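Side-chain contacts in glutathione S-transferase family protein (Pseudomonas putida, PDB 3LXZ), which probably conjugates reduced glutathione to a wide range of hydrophobic electrophiles, of both foreign and internal origin: residues L103-R106 with T107-E111; E119-I122 with K123-A126. All coordinates share one frame; numbering follows the deposited sequence.

Contact 1: L103-R106 with T107-E111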
ATOM      1  N   LEU A 103      -9.191   1.874  -0.096  1.00 15.27           N
ATOM      2  CA  LEU A 103      -8.950   3.122   0.624  1.00 15.42           C
ATOM      3  C   LEU A 103      -9.888   4.241   0.206  1.00 15.75           C
ATOM      4  O   LEU A 103     -10.476   4.891   1.076  1.00 16.70           O
ATOM      5  CB  LEU A 103      -7.487   3.580   0.558  1.00 15.23           C
ATOM      6  CG  LEU A 103      -6.474   2.610   1.231  1.00 16.76           C
ATOM      7  CD1 LEU A 103      -5.108   3.294   1.226  1.00 19.48           C
ATOM      8  CD2 LEU A 103      -6.900   2.208   2.638  1.00 17.73           C
ATOM      9  N   PRO A 104     -10.084   4.458  -1.105  1.00 16.63           N
ATOM     10  CA  PRO A 104     -11.072   5.503  -1.388  1.00 16.56           C
ATOM     11  C   PRO A 104     -12.490   5.172  -0.902  1.00 16.38           C
ATOM     12  O   PRO A 104     -13.193   6.067  -0.433  1.00 17.23           O
ATOM     13  CB  PRO A 104     -11.049   5.652  -2.907  1.00 16.40           C
ATOM     14  CG  PRO A 104     -10.202   4.604  -3.429  1.00 18.53           C
ATOM     15  CD  PRO A 104      -9.457   3.919  -2.327  1.00 15.68           C
ATOM     16  N   ALA A 105     -12.944   3.935  -1.047  1.00 15.97           N
ATOM     17  CA  ALA A 105     -14.256   3.570  -0.494  1.00 17.15           C
ATOM     18  C   ALA A 105     -14.337   3.817   1.010  1.00 17.45           C
ATOM     19  O   ALA A 105     -15.377   4.297   1.514  1.00 16.61           O
ATOM     20  CB  ALA A 105     -14.606   2.135  -0.814  1.00 18.28           C
ATOM     21  N   ARG A 106     -13.243   3.496   1.714  1.00 17.31           N
ATOM     22  CA  ARG A 106     -13.134   3.635   3.167  1.00 17.69           C
ATOM     23  C   ARG A 106     -13.418   5.085   3.614  1.00 18.36           C
ATOM     24  O   ARG A 106     -13.982   5.299   4.693  1.00 17.50           O
ATOM     25  CB  ARG A 106     -11.783   3.117   3.663  1.00 17.35           C
ATOM     26  CG  ARG A 106     -11.495   3.222   5.182  1.00 16.93           C
ATOM     27  CD  ARG A 106     -10.246   2.379   5.557  1.00 19.76           C
ATOM     28  NE  ARG A 106     -10.546   0.934   5.508  1.00 20.38           N
ATOM     29  CZ  ARG A 106     -11.154   0.270   6.495  1.00 20.47           C
ATOM     30  NH1 ARG A 106     -11.423  -1.026   6.383  1.00 20.76           N
ATOM     31  NH2 ARG A 106     -11.508   0.911   7.612  1.00 21.01           N
ATOM     32  N   THR A 107     -13.095   6.050   2.751  1.00 19.50           N
ATOM     33  CA  THR A 107     -13.337   7.469   3.076  1.00 19.83           C
ATOM     34  C   THR A 107     -14.827   7.750   3.200  1.00 21.09           C
ATOM     35  O   THR A 107     -15.226   8.770   3.795  1.00 21.57           O
ATOM     36  CB  THR A 107     -12.681   8.476   2.087  1.00 20.93           C
ATOM     37  OG1 THR A 107     -13.313   8.413   0.791  1.00 18.68           O
ATOM     38  CG2 THR A 107     -11.147   8.277   1.993  1.00 19.65           C
ATOM     39  N   CYS A 108     -15.644   6.853   2.640  1.00 20.70           N
ATOM     40  CA  CYS A 108     -17.073   7.029   2.685  1.00 21.69           C
ATOM     41  C   CYS A 108     -17.796   6.035   3.572  1.00 21.91           C
ATOM     42  O   CYS A 108     -19.020   6.019   3.552  1.00 22.51           O
ATOM     43  CB  CYS A 108     -17.662   6.973   1.282  1.00 21.94           C
ATOM     44  SG  CYS A 108     -17.141   8.343   0.235  1.00 23.27           S
ATOM     45  N   TYR A 109     -17.071   5.205   4.339  1.00 21.77           N
ATOM     46  CA  TYR A 109     -17.749   4.215   5.204  1.00 21.83           C
ATOM     47  C   TYR A 109     -18.563   4.893   6.312  1.00 23.10           C
ATOM     48  O   TYR A 109     -19.586   4.354   6.753  1.00 23.58           O
ATOM     49  CB  TYR A 109     -16.788   3.195   5.837  1.00 21.87           C
ATOM     50  CG  TYR A 109     -16.095   2.212   4.887  1.00 21.06           C
ATOM     51  CD1 TYR A 109     -16.510   2.035   3.563  1.00 18.50           C
ATOM     52  CD2 TYR A 109     -15.037   1.433   5.351  1.00 20.13           C
ATOM     53  CE1 TYR A 109     -15.845   1.128   2.717  1.00 20.26           C
ATOM     54  CE2 TYR A 109     -14.380   0.509   4.527  1.00 22.76           C
ATOM     55  CZ  TYR A 109     -14.785   0.357   3.211  1.00 20.48           C
ATOM     56  OH  TYR A 109     -14.093  -0.536   2.409  1.00 19.90           O
ATOM     57  N   ALA A 110     -18.120   6.082   6.738  1.00 23.49           N
ATOM     58  CA  ALA A 110     -18.888   6.858   7.707  1.00 24.89           C
ATOM     59  C   ALA A 110     -20.338   7.010   7.256  1.00 25.18           C
ATOM     60  O   ALA A 110     -21.247   6.808   8.048  1.00 26.06           O
ATOM     61  CB  ALA A 110     -18.245   8.210   7.961  1.00 24.26           C
ATOM     62  N   GLU A 111     -20.552   7.343   5.988  1.00 27.08           N
ATOM     63  CA  GLU A 111     -21.893   7.569   5.463  1.00 28.38           C
ATOM     64  C   GLU A 111     -22.611   6.268   5.118  1.00 29.56           C
ATOM     65  O   GLU A 111     -23.782   6.081   5.474  1.00 29.78           O
ATOM     66  CB  GLU A 111     -21.860   8.488   4.250  1.00 28.16           C
ATOM     67  CG  GLU A 111     -23.253   8.876   3.764  1.00 30.40           C
ATOM     68  CD  GLU A 111     -23.242   9.994   2.746  1.00 32.51           C
ATOM     69  OE1 GLU A 111     -24.100   9.962   1.846  1.00 33.25           O
ATOM     70  OE2 GLU A 111     -22.384  10.904   2.835  1.00 35.36           O
TER
HETATM   71  O   HOH W   1     -15.573   7.078   6.276  1.00 32.80           O
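Backbone bonds from Thr-107, Cys-108 and Tyr-109 return to the last turn of helix 84-106, and their spacing shows how this helix gives way to helix 109-114 in the all-helical C-terminal domain of the glutathione transferase fold. Thr-107 N has a weak bond to Leu-103 O, four residues back, and a second to Pro-104 O, three back. The next two keep only the shorter spacing: Cys-108 N reaches Ala-105 O at 2.8 Å and Tyr-109 N reaches Arg-106 O. The latter bond closes a type I beta turn, from which Cys-108 serves as N-cap of the new helix. A water donates to Arg-106 O at 2.9 Å and accepts from Ala-110 N, joining the old carbonyl end to the new first turn.

The turn folds the Tyr-109 ring back over Arg-106. Arg-106 CA stands 3.4 Å from the ring centroid and 3° off its normal, a CH-pi contact squarely over the face. With CG anti to the backbone N (chi1 179°) and a bend at chi3, the arginine chain passes along the CE2 side of the ring; CE2 then lies over the centre of the guanidinium, the two planes being 72° apart. Ala-105 CB touches Tyr-109 CE1 at 3.9 Å. Outside the segments, the two oxygens of Glu-102 hold both partners, through a salt bridge to Arg-106 NE and a hydrogen bond from Tyr-109 OH. Arg-106 is one of the glutathione-binding residues, its side chain about 5 Å from that of Ser-11.

On Thr-107 the hydroxyl sits between N and the carbonyl carbon, and OG1 donates to Pro-104 O at 2.6 Å, in the carbonyl plane, whereas Thr-107 N approaches that same oxygen from above the plane.

Contact 2: E119-I122 with K123-A126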
ATOM      1  N   GLU A 119     -18.266  14.931   4.033  1.00 31.44           N
ATOM      2  CA  GLU A 119     -18.064  16.186   3.312  1.00 30.37           C
ATOM      3  C   GLU A 119     -18.151  16.001   1.793  1.00 28.93           C
ATOM      4  O   GLU A 119     -17.641  15.024   1.243  1.00 28.12           O
ATOM      5  CB  GLU A 119     -16.705  16.794   3.668  1.00 31.13           C
ATOM      6  CG  GLU A 119     -16.581  17.276   5.118  1.00 33.65           C
ATOM      7  CD  GLU A 119     -17.224  18.653   5.352  1.00 36.95           C
ATOM      8  OE1 GLU A 119     -17.885  19.203   4.427  1.00 39.50           O
ATOM      9  OE2 GLU A 119     -17.054  19.184   6.469  1.00 37.90           O
ATOM     10  N   PRO A 120     -18.778  16.961   1.104  1.00 27.37           N
ATOM     11  CA  PRO A 120     -18.911  16.890  -0.345  1.00 26.38           C
ATOM     12  C   PRO A 120     -17.573  16.798  -1.074  1.00 25.03           C
ATOM     13  O   PRO A 120     -17.499  16.155  -2.104  1.00 24.58           O
ATOM     14  CB  PRO A 120     -19.593  18.211  -0.683  1.00 26.21           C
ATOM     15  CG  PRO A 120     -20.404  18.485   0.535  1.00 26.39           C
ATOM     16  CD  PRO A 120     -19.511  18.111   1.660  1.00 27.83           C
ATOM     17  N   LEU A 121     -16.532  17.454  -0.562  1.00 23.82           N
ATOM     18  CA  LEU A 121     -15.214  17.377  -1.205  1.00 24.14           C
ATOM     19  C   LEU A 121     -14.656  15.932  -1.132  1.00 23.45           C
ATOM     20  O   LEU A 121     -13.968  15.459  -2.043  1.00 23.11           O
ATOM     21  CB  LEU A 121     -14.247  18.317  -0.485  1.00 24.29           C
ATOM     22  CG  LEU A 121     -13.309  19.295  -1.163  1.00 29.94           C
ATOM     23  CD1 LEU A 121     -14.124  20.460  -1.759  1.00 32.47           C
ATOM     24  CD2 LEU A 121     -12.230  19.796  -0.165  1.00 28.99           C
ATOM     25  N   ILE A 122     -14.939  15.262  -0.024  1.00 22.93           N
ATOM     26  CA  ILE A 122     -14.480  13.895   0.187  1.00 23.18           C
ATOM     27  C   ILE A 122     -15.238  12.944  -0.754  1.00 22.87           C
ATOM     28  O   ILE A 122     -14.650  12.009  -1.318  1.00 23.03           O
ATOM     29  CB  ILE A 122     -14.626  13.483   1.677  1.00 22.31           C
ATOM     30  CG1 ILE A 122     -13.570  14.198   2.528  1.00 23.92           C
ATOM     31  CG2 ILE A 122     -14.475  11.938   1.835  1.00 22.92           C
ATOM     32  CD1 ILE A 122     -13.827  14.167   4.065  1.00 29.02           C
ATOM     33  N   LYS A 123     -16.524  13.200  -0.957  1.00 23.67           N
ATOM     34  CA  LYS A 123     -17.343  12.375  -1.877  1.00 23.97           C
ATOM     35  C   LYS A 123     -16.881  12.489  -3.331  1.00 24.55           C
ATOM     36  O   LYS A 123     -16.715  11.470  -4.038  1.00 23.52           O
ATOM     37  CB  LYS A 123     -18.844  12.716  -1.725  1.00 25.40           C
ATOM     38  CG  LYS A 123     -19.466  12.121  -0.441  1.00 28.05           C
ATOM     39  CD  LYS A 123     -20.996  12.195  -0.425  1.00 31.65           C
ATOM     40  CE  LYS A 123     -21.510  13.451   0.266  1.00 33.25           C
ATOM     41  NZ  LYS A 123     -22.802  13.174   1.009  1.00 35.59           N
ATOM     42  N   GLU A 124     -16.654  13.729  -3.766  1.00 24.05           N
ATOM     43  CA  GLU A 124     -16.139  14.017  -5.104  1.00 24.70           C
ATOM     44  C   GLU A 124     -14.850  13.274  -5.356  1.00 23.54           C
ATOM     45  O   GLU A 124     -14.687  12.675  -6.409  1.00 21.84           O
ATOM     46  CB  GLU A 124     -15.886  15.512  -5.300  1.00 25.80           C
ATOM     47  CG  GLU A 124     -17.147  16.319  -5.275  1.00 31.62           C
ATOM     48  CD  GLU A 124     -16.946  17.847  -5.318  1.00 38.97           C
ATOM     49  OE1 GLU A 124     -15.804  18.375  -5.119  1.00 40.72           O
ATOM     50  OE2 GLU A 124     -17.978  18.509  -5.558  1.00 42.28           O
ATOM     51  N   LYS A 125     -13.933  13.323  -4.388  1.00 23.42           N
ATOM     52  CA  LYS A 125     -12.642  12.699  -4.561  1.00 23.10           C
ATOM     53  C   LYS A 125     -12.811  11.173  -4.596  1.00 22.28           C
ATOM     54  O   LYS A 125     -12.203  10.507  -5.429  1.00 22.04           O
ATOM     55  CB  LYS A 125     -11.639  13.187  -3.494  1.00 24.51           C
ATOM     56  CG  LYS A 125     -10.249  12.562  -3.546  1.00 28.44           C
ATOM     57  CD  LYS A 125      -9.674  12.513  -4.972  1.00 33.06           C
ATOM     58  CE  LYS A 125      -8.182  12.208  -4.977  1.00 35.30           C
ATOM     59  NZ  LYS A 125      -7.381  13.435  -4.872  1.00 35.75           N
ATOM     60  N   ALA A 126     -13.657  10.629  -3.724  1.00 20.63           N
ATOM     61  CA  ALA A 126     -13.924   9.197  -3.733  1.00 20.47           C
ATOM     62  C   ALA A 126     -14.516   8.718  -5.042  1.00 20.07           C
ATOM     63  O   ALA A 126     -14.117   7.684  -5.552  1.00 19.76           O
ATOM     64  CB  ALA A 126     -14.795   8.773  -2.566  1.00 20.02           C
TER
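Ala-126 N donates to Ile-122 O at 2.9 Å, the shortest bond between 119-122 and 123-126, with an N-H...O angle of 161°. Three more bonds repeat the four-residue step: Glu-124 N to Pro-120 O, Lys-125 N to Leu-121 O, and Lys-123 N to Glu-119 O at 3.1 Å. Glu-119 O also takes a weak bond from Ile-122 N.

Side chains meet this frame mainly as carbon against carbonyl oxygen. Glu-124 CG lies 3.2 Å from Pro-120 O, because chi1 of -66° sets CG beside its own backbone N, on the side of the preceding turn. From there the chain runs extended, carrying the carboxylate past Leu-121, where OE1 of Glu-124 comes to 4.1 Å from Leu-121 CA. Lys-125 CB touches Leu-121 O in the same manner, at 3.6 Å, and Ala-126 CB meets Ile-122 O.

The arrangement is the first two turns of an alpha-helix, helix 120-140 of the C-terminal domain. Glu-119 is its N-cap, and Pro-120, which lacks an amide hydrogen, follows directly in the first turn, where no backbone N-H partner is needed.

Lys-123 has CG beside its backbone N, near Glu-119 O, and bends at chi3 and chi4 to bring NZ into a salt bridge with Glu-111. Ile-122 turns instead to Thr-107. On another side the helix start meets the second subunit: Glu-119 packs on Leu-121 of that subunit, and Leu-121 on its Glu-119.

Contact 1 precedes contact 2 along the chain, and their centres lie 10 Å apart on the same side of the chain's centre, both within the C-terminal domain. Helix 109-114 and the loop after it lead from the first to the second, so the chain leaves the end of helix 84-106 and comes back alongside it at the start of helix 120-140. Ala-126 CB marks the meeting point, 3.7 Å from Cys-108 SG and equally far from Thr-107 OG1. A charged pair also joins helix 109-114 to helix 120-140. Contact 1 carries a glutathione-site residue, while contact 2, farther from the chain's centre, reaches the second subunit.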